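Local structure of aminomethyltransferase (Bartonella henselae, 3GIR) at residues L36-L41 against L78-H83; L59-G64 against V243-L248; G64-H69 against F343-D348; P180-V185 against D219-A224. The protein is a member of the aminomethyltransferase family, combining a folate-binding domain with a C-terminal barrel domain of the glycine cleavage T-protein type. All blocks are in the same frame, centred on the assembly; numbering follows the deposited sequence. Where two conformers were deposited one is given.

How the contacts relate
Contacts 1 and 4 are buried, contact 2 is partly buried and contact 3 lies at the surface. Contacts 1, 2 and 4 all reach one mixed sheet. Strands 76-80 (contact 1) and 243-245 (contact 2) are neighbours in it, joined by the bonds Leu-78 N to Glu-244 O and Leu-78 O to Val-246 N, while contact 4 sets a helix on strand 220-225. Contacts 2 and 3 share Gly-64, and Glu-68 of contact 3 bonds to Tyr-61 N and Gly-247 N of contact 2. The chemistry shifts with place: water-linked carboxylates in contacts 1 and 4, aromatic packing and a sodium ion in contact 2, and a histidine on a proline between two family domains in contact 3.

Contact 1: L36-L41 against L78-H83; sequences LPLYEL and LFDISH
Leu-36 and Ser-82 bring their backbones closest, with CA atoms 6.5 Å apart, and the gap widens to 8.0 Å between the CA atoms of Leu-38 and Asp-80, so side chains and a water must close the contact. No direct hydrogen bond crosses it. Asp-80 reaches over from the end of strand 76-80 with its CG opposite the backbone N (chi1 -173°), and its OD2 comes to rest 3.6 Å from Leu-38 CB. Leu-36 approaches the same carboxylate from the opposite direction, CD1 facing OD2, while its other methyl, CD2, lies 3.9 Å from Ser-82 CB. Pro-37 CD adds a looser touch on that same carbon.

The polar link is made by water 1, which accepts from Leu-38 N at 2.9 Å and donates to Asp-80 OD2 at 2.7 Å. OD2 also bonds to His-42 NE2, so this oxygen has polar partners although leucine carbons lie against it. The other oxygen is held within its own segment. Ser-82 OG donates to the syn lone pair of Asp-80 OD1 at 2.6 Å, and Ser-82 N reaches OD1 at 3.0 Å with an N-H...O angle of 143°. Two donors on OD1 together with the bonds to OD2 should fix the tilt of the carboxylate. Ser-82 OG is bonded in addition to Leu-174 N, which ties the turn to strand 173-178.

Leu-38, third residue of the type I turn from Leu-36 to Tyr-39, is the N-cap of helix 39-44. The contact thus joins the start of that helix to an Asx turn at the end of a sheet strand.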
loop_
_atom_site.group_PDB
_atom_site.type_symbol
_atom_site.label_atom_id
_atom_site.label_comp_id
_atom_site.label_asym_id
_atom_site.label_seq_id
_atom_site.Cartn_x
_atom_site.Cartn_y
_atom_site.Cartn_z
ATOM N N LEU A 36 9.274 14.692 -8.592
ATOM C CA LEU A 36 9.689 13.355 -9.053
ATOM C C LEU A 36 10.885 13.454 -9.941
ATOM O O LEU A 36 10.961 14.308 -10.843
ATOM C CB LEU A 36 8.574 12.718 -9.866
ATOM C CG LEU A 36 7.350 12.303 -9.067
ATOM C CD1 LEU A 36 6.171 11.992 -10.028
ATOM C CD2 LEU A 36 7.627 11.121 -8.087
ATOM N N PRO A 37 11.848 12.569 -9.707
ATOM C CA PRO A 37 12.952 12.505 -10.708
ATOM C C PRO A 37 12.560 12.431 -12.156
ATOM O O PRO A 37 13.193 13.071 -13.013
ATOM C CB PRO A 37 13.679 11.217 -10.265
ATOM C CG PRO A 37 13.462 11.121 -8.807
ATOM C CD PRO A 37 12.027 11.601 -8.623
ATOM N N LEU A 38 11.504 11.684 -12.497
ATOM C CA LEU A 38 11.007 11.547 -13.859
ATOM C C LEU A 38 9.878 12.546 -14.243
ATOM O O LEU A 38 9.149 12.312 -15.190
ATOM C CB LEU A 38 10.526 10.132 -14.059
ATOM C CG LEU A 38 11.581 9.047 -13.843
ATOM C CD1 LEU A 38 10.937 7.674 -14.104
ATOM C CD2 LEU A 38 12.845 9.277 -14.746
ATOM N N TYR A 39 9.802 13.670 -13.507
ATOM C CA TYR A 39 8.776 14.687 -13.763
ATOM C C TYR A 39 8.659 15.030 -15.232
ATOM O O TYR A 39 7.555 15.083 -15.780
ATOM C CB TYR A 39 9.049 15.962 -12.971
ATOM C CG TYR A 39 8.139 17.108 -13.365
ATOM C CD1 TYR A 39 6.859 17.178 -12.868
ATOM C CD2 TYR A 39 8.548 18.057 -14.295
ATOM C CE1 TYR A 39 5.983 18.226 -13.194
ATOM C CE2 TYR A 39 7.658 19.114 -14.679
ATOM C CZ TYR A 39 6.385 19.165 -14.097
ATOM O OH TYR A 39 5.502 20.140 -14.427
ATOM N N GLU A 40 9.815 15.221 -15.916
ATOM C CA GLU A 40 9.722 15.589 -17.334
ATOM C C GLU A 40 9.026 14.558 -18.244
ATOM O O GLU A 40 8.335 14.921 -19.222
ATOM C CB GLU A 40 11.132 15.886 -17.896
ATOM C CG GLU A 40 11.693 17.177 -17.403
ATOM C CD GLU A 40 13.150 17.402 -17.925
ATOM O OE1 GLU A 40 13.529 16.787 -18.974
ATOM O OE2 GLU A 40 13.912 18.170 -17.284
ATOM N N LEU A 41 9.174 13.247 -17.959
ATOM C CA LEU A 41 8.447 12.232 -18.663
ATOM C C LEU A 41 6.941 12.392 -18.476
ATOM O O LEU A 41 6.164 12.158 -19.428
ATOM C CB LEU A 41 8.851 10.783 -18.271
ATOM C CG LEU A 41 10.238 10.276 -18.596
ATOM C CD1 LEU A 41 10.391 8.762 -18.268
ATOM C CD2 LEU A 41 10.518 10.581 -20.102
ATOM N N LEU A 78 1.982 1.186 -15.969
ATOM C CA LEU A 78 3.248 1.652 -15.407
ATOM C C LEU A 78 2.936 2.840 -14.485
ATOM O O LEU A 78 2.307 3.832 -14.870
ATOM C CB LEU A 78 4.217 2.115 -16.523
ATOM C CG LEU A 78 5.642 2.443 -16.044
ATOM C CD1 LEU A 78 6.391 1.200 -15.448
ATOM C CD2 LEU A 78 6.434 3.093 -17.273
ATOM N N PHE A 79 3.384 2.733 -13.248
ATOM C CA PHE A 79 3.139 3.711 -12.205
ATOM C C PHE A 79 4.473 4.226 -11.684
ATOM O O PHE A 79 5.325 3.447 -11.273
ATOM C CB PHE A 79 2.389 3.102 -11.003
ATOM C CG PHE A 79 1.087 2.413 -11.314
ATOM C CD1 PHE A 79 -0.117 2.945 -10.874
ATOM C CD2 PHE A 79 1.079 1.197 -11.993
ATOM C CE1 PHE A 79 -1.320 2.287 -11.138
ATOM C CE2 PHE A 79 -0.130 0.595 -12.279
ATOM C CZ PHE A 79 -1.311 1.153 -11.861
ATOM N N ASP A 80 4.635 5.555 -11.682
ATOM C CA ASP A 80 5.780 6.138 -11.051
ATOM C C ASP A 80 5.458 6.352 -9.577
ATOM O O ASP A 80 4.663 7.232 -9.195
ATOM C CB ASP A 80 6.173 7.481 -11.710
ATOM C CG ASP A 80 7.471 8.011 -11.170
ATOM O OD1 ASP A 80 7.987 7.477 -10.141
ATOM O OD2 ASP A 80 7.978 9.027 -11.738
ATOM N N ILE A 81 6.082 5.539 -8.718
ATOM C CA ILE A 81 5.878 5.545 -7.294
ATOM C C ILE A 81 7.185 5.921 -6.566
ATOM O O ILE A 81 7.462 5.493 -5.456
ATOM C CB ILE A 81 5.201 4.229 -6.780
ATOM C CG1 ILE A 81 5.999 3.038 -7.184
ATOM C CG2 ILE A 81 3.754 4.159 -7.345
ATOM C CD1 ILE A 81 5.456 1.759 -6.472
ATOM N N SER A 82 7.932 6.850 -7.179
ATOM C CA SER A 82 9.222 7.292 -6.685
ATOM C C SER A 82 9.095 8.164 -5.455
ATOM O O SER A 82 10.110 8.568 -4.899
ATOM C CB SER A 82 10.012 8.051 -7.763
ATOM O OG SER A 82 10.286 7.202 -8.867
ATOM N N HIS A 83 7.869 8.504 -5.048
ATOM C CA HIS A 83 7.573 9.206 -3.815
ATOM C C HIS A 83 7.681 8.286 -2.615
ATOM O O HIS A 83 7.885 8.753 -1.484
ATOM C CB HIS A 83 6.204 9.907 -3.919
ATOM C CG HIS A 83 5.050 8.992 -4.079
ATOM N ND1 HIS A 83 5.094 7.865 -4.874
ATOM C CD2 HIS A 83 3.814 8.972 -3.501
ATOM C CE1 HIS A 83 3.935 7.225 -4.825
ATOM N NE2 HIS A 83 3.138 7.866 -3.978
HETATM O O HOH W 1 10.335 9.720 -10.658
#

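Contact 2: L59-G64 against V243-L248; sequences LTYPLG and VEWVGL. With NA (sodium ion), chain B.
Tyr-61 and Val-246 grip the same water: water 2 donates to Val-246 O at 2.8 Å and is hydrogen-bonded to Tyr-61 OH at 3.0 Å. The phenol ring that carries this hydroxyl lies against segment 243-248. Trp-245 CB sits over one ring face, 3.6 Å from the centroid of the Tyr-61 ring, a CH-pi contact. At the rim, Gly-247 N comes in the ring plane, 3.5 Å from Tyr-61 CE2; that amide is bonded to Glu-68 OE1. The tyrosine ring and the five-membered ring of Trp-245 are almost parallel, with planes at 4°, but slid so far that their centroids stand 5.0 Å apart and they barely overlap.

The segments run at 151° to each other without a direct hydrogen bond. Gly-247, with no side chain to intervene, lets its CA approach Leu-59 O to 3.5 Å in a CA-H...O contact. Beyond it, Leu-59 CD2 meets Leu-248 CB at 4.1 Å. At the other end Leu-63 CD2 touches CB and CG of Glu-244, the two side chains meeting at about a right angle. The glutamate chain bends (chi2 -72°), and its carboxylate accepts from waters 3 and 4. Both waters coordinate sodium, as does Val-243 O at 2.4 Å; Leu-238 O, Asp-240 O and water 5 complete the ligands.

Together these contacts lay the loop after strand 55-60 over an edge strand of the mixed sheet, between a sodium site and the glycine N-cap of helix 248-257.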
loop_
_atom_site.group_PDB
_atom_site.type_symbol
_atom_site.label_atom_id
_atom_site.label_comp_id
_atom_site.label_asym_id
_atom_site.label_seq_id
_atom_site.Cartn_x
_atom_site.Cartn_y
_atom_site.Cartn_z
ATOM N N LEU A 59 -1.788 12.901 -11.379
ATOM C CA LEU A 59 -3.093 12.315 -10.976
ATOM C C LEU A 59 -3.770 11.535 -12.089
ATOM O O LEU A 59 -4.443 10.528 -11.839
ATOM C CB LEU A 59 -4.071 13.420 -10.517
ATOM C CG LEU A 59 -3.522 14.293 -9.388
ATOM C CD1 LEU A 59 -4.631 15.305 -8.920
ATOM C CD2 LEU A 59 -2.936 13.509 -8.169
ATOM N N THR A 60 -3.613 12.023 -13.323
ATOM C CA THR A 60 -4.183 11.378 -14.484
ATOM C C THR A 60 -3.427 11.835 -15.718
ATOM O O THR A 60 -2.636 12.783 -15.628
ATOM C CB THR A 60 -5.690 11.628 -14.572
ATOM O OG1 THR A 60 -6.270 10.874 -15.653
ATOM C CG2 THR A 60 -6.015 13.099 -14.732
ATOM N N TYR A 61 -3.595 11.044 -16.772
ATOM C CA TYR A 61 -2.996 11.298 -18.073
ATOM C C TYR A 61 -4.119 11.489 -19.082
ATOM O O TYR A 61 -5.317 11.349 -18.769
ATOM C CB TYR A 61 -2.094 10.153 -18.421
ATOM C CG TYR A 61 -0.896 10.030 -17.514
ATOM C CD1 TYR A 61 0.337 10.583 -17.838
ATOM C CD2 TYR A 61 -1.004 9.312 -16.341
ATOM C CE1 TYR A 61 1.438 10.382 -17.028
ATOM C CE2 TYR A 61 0.082 9.134 -15.511
ATOM C CZ TYR A 61 1.305 9.630 -15.866
ATOM O OH TYR A 61 2.378 9.445 -14.995
ATOM N N PRO A 62 -3.767 11.845 -20.316
ATOM C CA PRO A 62 -4.861 11.993 -21.302
ATOM C C PRO A 62 -5.722 10.757 -21.500
ATOM O O PRO A 62 -6.946 10.901 -21.747
ATOM C CB PRO A 62 -4.112 12.450 -22.568
ATOM C CG PRO A 62 -2.921 13.133 -22.009
ATOM C CD PRO A 62 -2.468 12.266 -20.839
ATOM N N LEU A 63 -5.177 9.562 -21.263
ATOM C CA LEU A 63 -5.981 8.349 -21.348
ATOM C C LEU A 63 -7.190 8.412 -20.369
ATOM O O LEU A 63 -8.330 8.076 -20.749
ATOM C CB LEU A 63 -5.137 7.119 -21.059
ATOM C CG LEU A 63 -5.775 5.761 -21.119
ATOM C CD1 LEU A 63 -6.477 5.567 -22.504
ATOM C CD2 LEU A 63 -4.756 4.647 -20.788
ATOM N N GLY A 64 -6.936 8.888 -19.157
ATOM C CA GLY A 64 -7.979 9.253 -18.216
ATOM C C GLY A 64 -8.178 8.213 -17.135
ATOM O O GLY A 64 -7.864 7.013 -17.312
ATOM N N VAL A 243 1.847 -1.207 -22.618
ATOM C CA VAL A 243 2.121 -0.400 -21.414
ATOM C C VAL A 243 1.651 1.044 -21.612
ATOM O O VAL A 243 1.938 1.686 -22.622
ATOM C CB VAL A 243 3.618 -0.392 -21.106
ATOM C CG1 VAL A 243 3.983 0.398 -19.866
ATOM C CG2 VAL A 243 4.115 -1.837 -20.851
ATOM N N GLU A 244 0.930 1.532 -20.596
ATOM C CA GLU A 244 0.634 2.957 -20.487
ATOM C C GLU A 244 0.947 3.428 -19.102
ATOM O O GLU A 244 0.826 2.667 -18.146
ATOM C CB GLU A 244 -0.831 3.233 -20.781
ATOM C CG GLU A 244 -1.328 2.761 -22.174
ATOM C CD GLU A 244 -0.797 3.610 -23.351
ATOM O OE1 GLU A 244 -0.182 4.667 -23.165
ATOM O OE2 GLU A 244 -0.982 3.206 -24.529
ATOM N N TRP A 245 1.245 4.708 -18.961
ATOM C CA TRP A 245 1.311 5.338 -17.642
ATOM C C TRP A 245 -0.096 5.416 -16.995
ATOM O O TRP A 245 -1.115 5.635 -17.692
ATOM C CB TRP A 245 1.738 6.777 -17.760
ATOM C CG TRP A 245 3.180 7.089 -17.980
ATOM C CD1 TRP A 245 3.659 7.776 -19.071
ATOM C CD2 TRP A 245 4.302 6.837 -17.131
ATOM N NE1 TRP A 245 4.994 7.955 -18.956
ATOM C CE2 TRP A 245 5.434 7.396 -17.770
ATOM C CE3 TRP A 245 4.478 6.202 -15.917
ATOM C CZ2 TRP A 245 6.716 7.359 -17.208
ATOM C CZ3 TRP A 245 5.733 6.129 -15.380
ATOM C CH2 TRP A 245 6.862 6.713 -16.030
ATOM N N VAL A 246 -0.118 5.114 -15.683
ATOM C CA VAL A 246 -1.322 5.177 -14.883
ATOM C C VAL A 246 -1.072 6.216 -13.764
ATOM O O VAL A 246 -0.056 6.162 -13.069
ATOM C CB VAL A 246 -1.655 3.801 -14.379
ATOM C CG1 VAL A 246 -2.954 3.844 -13.556
ATOM C CG2 VAL A 246 -1.833 2.891 -15.573
ATOM N N GLY A 247 -2.018 7.108 -13.545
ATOM C CA GLY A 247 -1.948 8.165 -12.552
ATOM C C GLY A 247 -2.451 7.760 -11.190
ATOM O O GLY A 247 -2.973 6.658 -10.995
ATOM N N LEU A 248 -2.258 8.644 -10.228
ATOM C CA LEU A 248 -2.649 8.344 -8.841
ATOM C C LEU A 248 -4.126 8.104 -8.670
ATOM O O LEU A 248 -4.516 7.330 -7.763
ATOM C CB LEU A 248 -2.207 9.511 -7.934
ATOM C CG LEU A 248 -0.743 9.477 -7.469
ATOM C CD1 LEU A 248 -0.688 10.458 -6.277
ATOM C CD2 LEU A 248 0.118 8.111 -7.200
HETATM NA NA NA B . 3.200 1.852 -24.616
HETATM O O HOH W 2 2.519 7.339 -12.900
HETATM O O HOH W 3 0.993 1.603 -25.720
HETATM O O HOH W 4 2.579 4.147 -24.676
HETATM O O HOH W 5 3.971 2.120 -26.985
#

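Contact 3: G64-H69 against F343-D348; sequences GVLKEH and FGPSFD
His-69 and Pro-345 form the tight part of this contact, and Leu-66 with Phe-343 its looser, outer part. Pro-345 CD stands over the centre of the imidazole, 3.5 Å from the centroid of the His-69 ring and only 5° off the ring normal, a well-centred CH-pi contact. Pro-345 CG follows at 3.8 Å from His-69 CG, so the proline covers one face. The CB of His-69 already points to the other segment, and CG lying anti to the backbone N (chi1 -180°) extends the ring away from helix 65-74 to meet the proline.

In the ring plane, His-69 NE2 and Ser-346 OG share a hydrogen bond of 3.0 Å, bent to 136°; either could donate. The other nitrogen, ND1, bonds to Ser-253 OG of helix 248-257. With a polar partner at each nitrogen and a proline on one face, the rotation of the imidazole is probably well fixed. Glu-257 of the same helix bonds to Phe-347 N through OE2.

The solvent side is held by a single methyl. Leu-66 CD2 touches both Pro-345 CG and Phe-343 CD2, each at 3.9 Å, and the leucine meets the phenylalanine about at a right angle. Leu-66 is exposed and Phe-343 partly so, and no polar bond joins them.

Pro-345 and Ser-346 belong to the turn linking strands 334-344 and 349-356, in the C-terminal barrel domain, whereas the helix lies in the folate-binding domain. The contact is therefore an interdomain one, a hairpin turn set against the early turns of a helix.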
loop_
_atom_site.group_PDB
_atom_site.type_symbol
_atom_site.label_atom_id
_atom_site.label_comp_id
_atom_site.label_asym_id
_atom_site.label_seq_id
_atom_site.Cartn_x
_atom_site.Cartn_y
_atom_site.Cartn_z
ATOM N N GLY A 64 -6.936 8.888 -19.157
ATOM C CA GLY A 64 -7.979 9.253 -18.216
ATOM C C GLY A 64 -8.178 8.213 -17.135
ATOM O O GLY A 64 -7.864 7.013 -17.312
ATOM N N VAL A 65 -8.751 8.661 -16.028
ATOM C CA VAL A 65 -8.825 7.830 -14.829
ATOM C C VAL A 65 -9.552 6.497 -15.084
ATOM O O VAL A 65 -9.122 5.435 -14.563
ATOM C CB VAL A 65 -9.351 8.677 -13.602
ATOM C CG1 VAL A 65 -10.866 9.044 -13.750
ATOM C CG2 VAL A 65 -9.027 7.978 -12.293
ATOM N N LEU A 66 -10.633 6.505 -15.858
ATOM C CA LEU A 66 -11.362 5.283 -16.153
ATOM C C LEU A 66 -10.551 4.290 -17.005
ATOM O O LEU A 66 -10.402 3.104 -16.601
ATOM C CB LEU A 66 -12.710 5.618 -16.802
ATOM C CG LEU A 66 -13.671 6.514 -16.042
ATOM C CD1 LEU A 66 -14.919 6.847 -16.944
ATOM C CD2 LEU A 66 -14.072 5.873 -14.713
ATOM N N LYS A 67 -10.047 4.738 -18.138
ATOM C CA LYS A 67 -9.353 3.877 -19.078
ATOM C C LYS A 67 -7.971 3.455 -18.528
ATOM O O LYS A 67 -7.480 2.374 -18.832
ATOM C CB LYS A 67 -9.266 4.441 -20.484
ATOM C CG LYS A 67 -10.617 4.424 -21.252
ATOM C CD LYS A 67 -10.488 5.037 -22.589
ATOM C CE LYS A 67 -11.847 4.957 -23.328
ATOM N NZ LYS A 67 -11.827 5.961 -24.462
ATOM N N GLU A 68 -7.364 4.251 -17.681
ATOM C CA GLU A 68 -6.077 3.883 -17.072
ATOM C C GLU A 68 -6.295 2.702 -16.116
ATOM O O GLU A 68 -5.546 1.720 -16.065
ATOM C CB GLU A 68 -5.468 5.093 -16.287
ATOM C CG GLU A 68 -4.912 6.203 -17.149
ATOM C CD GLU A 68 -4.683 7.531 -16.393
ATOM O OE1 GLU A 68 -4.231 7.526 -15.247
ATOM O OE2 GLU A 68 -4.931 8.590 -16.971
ATOM N N HIS A 69 -7.361 2.812 -15.311
ATOM C CA HIS A 69 -7.772 1.707 -14.454
ATOM C C HIS A 69 -8.016 0.434 -15.235
ATOM O O HIS A 69 -7.452 -0.665 -14.955
ATOM C CB HIS A 69 -8.995 2.145 -13.628
ATOM C CG HIS A 69 -9.519 1.087 -12.697
ATOM N ND1 HIS A 69 -9.515 1.234 -11.327
ATOM C CD2 HIS A 69 -10.077 -0.124 -12.957
ATOM C CE1 HIS A 69 -10.039 0.148 -10.780
ATOM N NE2 HIS A 69 -10.374 -0.706 -11.745
ATOM N N PHE A 343 -15.299 5.683 -7.695
ATOM C CA PHE A 343 -15.906 4.807 -8.668
ATOM C C PHE A 343 -14.935 3.713 -9.024
ATOM O O PHE A 343 -13.770 4.002 -9.366
ATOM C CB PHE A 343 -16.329 5.577 -9.898
ATOM C CG PHE A 343 -17.080 4.744 -10.897
ATOM C CD1 PHE A 343 -18.425 4.466 -10.715
ATOM C CD2 PHE A 343 -16.448 4.273 -12.041
ATOM C CE1 PHE A 343 -19.092 3.680 -11.632
ATOM C CE2 PHE A 343 -17.108 3.536 -12.956
ATOM C CZ PHE A 343 -18.421 3.211 -12.725
ATOM N N GLY A 344 -15.355 2.454 -8.921
ATOM C CA GLY A 344 -14.493 1.351 -9.367
ATOM C C GLY A 344 -14.913 0.868 -10.738
ATOM O O GLY A 344 -15.960 0.240 -10.851
ATOM N N PRO A 345 -14.143 1.125 -11.783
ATOM C CA PRO A 345 -14.602 0.744 -13.131
ATOM C C PRO A 345 -14.720 -0.762 -13.359
ATOM O O PRO A 345 -15.496 -1.206 -14.235
ATOM C CB PRO A 345 -13.514 1.326 -14.043
ATOM C CG PRO A 345 -12.971 2.457 -13.261
ATOM C CD PRO A 345 -12.937 1.974 -11.865
ATOM N N SER A 346 -13.951 -1.549 -12.620
ATOM C CA SER A 346 -14.007 -3.023 -12.747
ATOM C C SER A 346 -15.227 -3.537 -12.015
ATOM O O SER A 346 -15.983 -4.342 -12.559
ATOM C CB SER A 346 -12.747 -3.721 -12.293
ATOM O OG SER A 346 -11.639 -3.205 -12.945
ATOM N N PHE A 347 -15.468 -3.017 -10.818
ATOM C CA PHE A 347 -16.660 -3.350 -10.045
ATOM C C PHE A 347 -17.928 -2.805 -10.721
ATOM O O PHE A 347 -19.023 -3.375 -10.504
ATOM C CB PHE A 347 -16.535 -2.752 -8.642
ATOM C CG PHE A 347 -17.603 -3.204 -7.685
ATOM C CD1 PHE A 347 -17.676 -4.546 -7.344
ATOM C CD2 PHE A 347 -18.516 -2.342 -7.163
ATOM C CE1 PHE A 347 -18.651 -5.014 -6.446
ATOM C CE2 PHE A 347 -19.526 -2.768 -6.238
ATOM C CZ PHE A 347 -19.561 -4.119 -5.886
ATOM N N ASP A 348 -17.739 -1.778 -11.558
ATOM C CA ASP A 348 -18.755 -1.022 -12.267
ATOM C C ASP A 348 -19.738 -0.379 -11.325
ATOM O O ASP A 348 -20.957 -0.432 -11.530
ATOM C CB ASP A 348 -19.475 -1.872 -13.295
ATOM C CG ASP A 348 -20.228 -1.036 -14.291
ATOM O OD1 ASP A 348 -19.850 0.132 -14.569
ATOM O OD2 ASP A 348 -21.242 -1.567 -14.777
#

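Contact 4: P180-V185 against D219-A224; sequences PQAAAV and DGFEIA
Helix-on-sheet packing joins the first turn of helix 182-188, through Ala-182 and Ala-183, to the start of strand 220-225 in the mixed sheet. The approach is close because a methyl faces a residue without a side chain: the CA atoms of Ala-182 and Gly-220 are 5.7 Å apart, and Ala-182 CB lies 4.2 Å from Gly-220 CA.

Next along the strand, Phe-221 turns its CG beside its own backbone N (chi1 -59°) and brings one ring corner to the helix. Its CE2 is 3.7 Å from Ala-183 CA and 4.0 Å from Ala-183 CB, so a single ring carbon meets both backbone and methyl of that residue. Leu-186, about a turn later in the helix, also touches the Phe-221 side chain.

Polar matching takes place at the N-terminal end of the helix. Water 6 accepts from Ala-183 N at 3.0 Å and probably donates to Asp-219 OD2 at 2.9 Å, linking the carboxylate to an amide of the first turn. The positive end of the helix dipole may favour the aspartate's charge here, but its strongest polar partner is Arg-212, whose NH2 makes a salt bridge to OD2. The other oxygen, OD1, takes a weak bond from Gly-220 N.

Strand 173-178, which precedes the helix in the chain, is the antiparallel neighbour of strand 220-225. The helix thus folds back over the sheet its own chain has just left, a local strand-to-helix connection within the folate-binding domain.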
loop_
_atom_site.group_PDB
_atom_site.type_symbol
_atom_site.label_atom_id
_atom_site.label_comp_id
_atom_site.label_asym_id
_atom_site.label_seq_id
_atom_site.Cartn_x
_atom_site.Cartn_y
_atom_site.Cartn_z
ATOM N N PRO A 180 -2.160 -8.192 -16.117
ATOM C CA PRO A 180 -1.968 -9.529 -16.654
ATOM C C PRO A 180 -0.918 -9.670 -17.683
ATOM O O PRO A 180 -0.442 -10.816 -17.866
ATOM C CB PRO A 180 -3.355 -9.875 -17.211
ATOM C CG PRO A 180 -3.957 -8.517 -17.516
ATOM C CD PRO A 180 -3.514 -7.704 -16.348
ATOM N N GLN A 181 -0.495 -8.576 -18.303
ATOM C CA GLN A 181 0.595 -8.618 -19.251
ATOM C C GLN A 181 1.931 -8.148 -18.699
ATOM O O GLN A 181 2.935 -8.071 -19.390
ATOM C CB GLN A 181 0.221 -7.960 -20.536
ATOM C CG GLN A 181 -0.992 -8.556 -21.236
ATOM C CD GLN A 181 -1.381 -7.805 -22.491
ATOM O OE1 GLN A 181 -1.415 -6.579 -22.568
ATOM N NE2 GLN A 181 -1.691 -8.585 -23.546
ATOM N N ALA A 182 1.945 -7.782 -17.420
ATOM C CA ALA A 182 3.155 -7.223 -16.847
ATOM C C ALA A 182 4.364 -8.162 -16.942
ATOM O O ALA A 182 5.462 -7.715 -17.254
ATOM C CB ALA A 182 2.922 -6.797 -15.357
ATOM N N ALA A 183 4.171 -9.441 -16.611
ATOM C CA ALA A 183 5.230 -10.451 -16.651
ATOM C C ALA A 183 5.781 -10.632 -18.046
ATOM O O ALA A 183 6.991 -10.708 -18.211
ATOM C CB ALA A 183 4.734 -11.795 -16.053
ATOM N N ALA A 184 4.913 -10.606 -19.035
ATOM C CA ALA A 184 5.347 -10.736 -20.412
ATOM C C ALA A 184 6.131 -9.506 -20.870
ATOM O O ALA A 184 7.198 -9.614 -21.481
ATOM C CB ALA A 184 4.148 -11.053 -21.324
ATOM N N VAL A 185 5.661 -8.307 -20.467
ATOM C CA VAL A 185 6.360 -7.060 -20.760
ATOM C C VAL A 185 7.771 -7.104 -20.143
ATOM O O VAL A 185 8.749 -6.719 -20.811
ATOM C CB VAL A 185 5.547 -5.821 -20.264
ATOM C CG1 VAL A 185 6.377 -4.553 -20.318
ATOM C CG2 VAL A 185 4.265 -5.693 -21.021
ATOM N N ASP A 219 -1.385 -9.458 -10.914
ATOM C CA ASP A 219 0.040 -9.776 -10.991
ATOM C C ASP A 219 0.796 -8.485 -11.263
ATOM O O ASP A 219 0.218 -7.540 -11.719
ATOM C CB ASP A 219 0.294 -10.855 -12.090
ATOM C CG ASP A 219 1.720 -11.383 -12.086
ATOM O OD1 ASP A 219 2.403 -11.262 -11.090
ATOM O OD2 ASP A 219 2.155 -11.895 -13.130
ATOM N N GLY A 220 2.100 -8.447 -10.968
ATOM C CA GLY A 220 2.858 -7.233 -11.178
ATOM C C GLY A 220 4.164 -7.269 -10.449
ATOM O O GLY A 220 4.432 -8.158 -9.622
ATOM N N PHE A 221 4.932 -6.209 -10.700
ATOM C CA PHE A 221 6.257 -6.055 -10.235
ATOM C C PHE A 221 6.474 -4.652 -9.741
ATOM O O PHE A 221 5.798 -3.735 -10.214
ATOM C CB PHE A 221 7.318 -6.406 -11.312
ATOM C CG PHE A 221 7.194 -7.815 -11.813
ATOM C CD1 PHE A 221 7.951 -8.831 -11.247
ATOM C CD2 PHE A 221 6.266 -8.106 -12.789
ATOM C CE1 PHE A 221 7.798 -10.124 -11.737
ATOM C CE2 PHE A 221 6.094 -9.410 -13.197
ATOM C CZ PHE A 221 6.852 -10.359 -12.674
ATOM N N GLU A 222 7.448 -4.497 -8.850
ATOM C CA GLU A 222 7.994 -3.163 -8.499
ATOM C C GLU A 222 9.494 -3.218 -8.766
ATOM O O GLU A 222 10.176 -4.215 -8.382
ATOM C CB GLU A 222 7.717 -2.807 -7.075
ATOM C CG GLU A 222 6.253 -2.649 -6.746
ATOM C CD GLU A 222 6.036 -2.081 -5.320
ATOM O OE1 GLU A 222 7.012 -1.902 -4.497
ATOM O OE2 GLU A 222 4.867 -1.817 -5.056
ATOM N N ILE A 223 10.002 -2.160 -9.372
ATOM C CA ILE A 223 11.426 -2.065 -9.732
ATOM C C ILE A 223 12.003 -0.778 -9.118
ATOM O O ILE A 223 11.518 0.298 -9.424
ATOM C CB ILE A 223 11.630 -2.059 -11.242
ATOM C CG1 ILE A 223 10.913 -3.223 -11.926
ATOM C CG2 ILE A 223 13.160 -1.992 -11.615
ATOM C CD1 ILE A 223 10.802 -3.098 -13.526
ATOM N N ALA A 224 13.045 -0.900 -8.284
ATOM C CA ALA A 224 13.724 0.196 -7.648
ATOM C C ALA A 224 15.118 0.241 -8.238
ATOM O O ALA A 224 15.772 -0.802 -8.351
ATOM C CB ALA A 224 13.792 0.037 -6.103
HETATM O O HOH W 6 1.595 -10.355 -15.479
#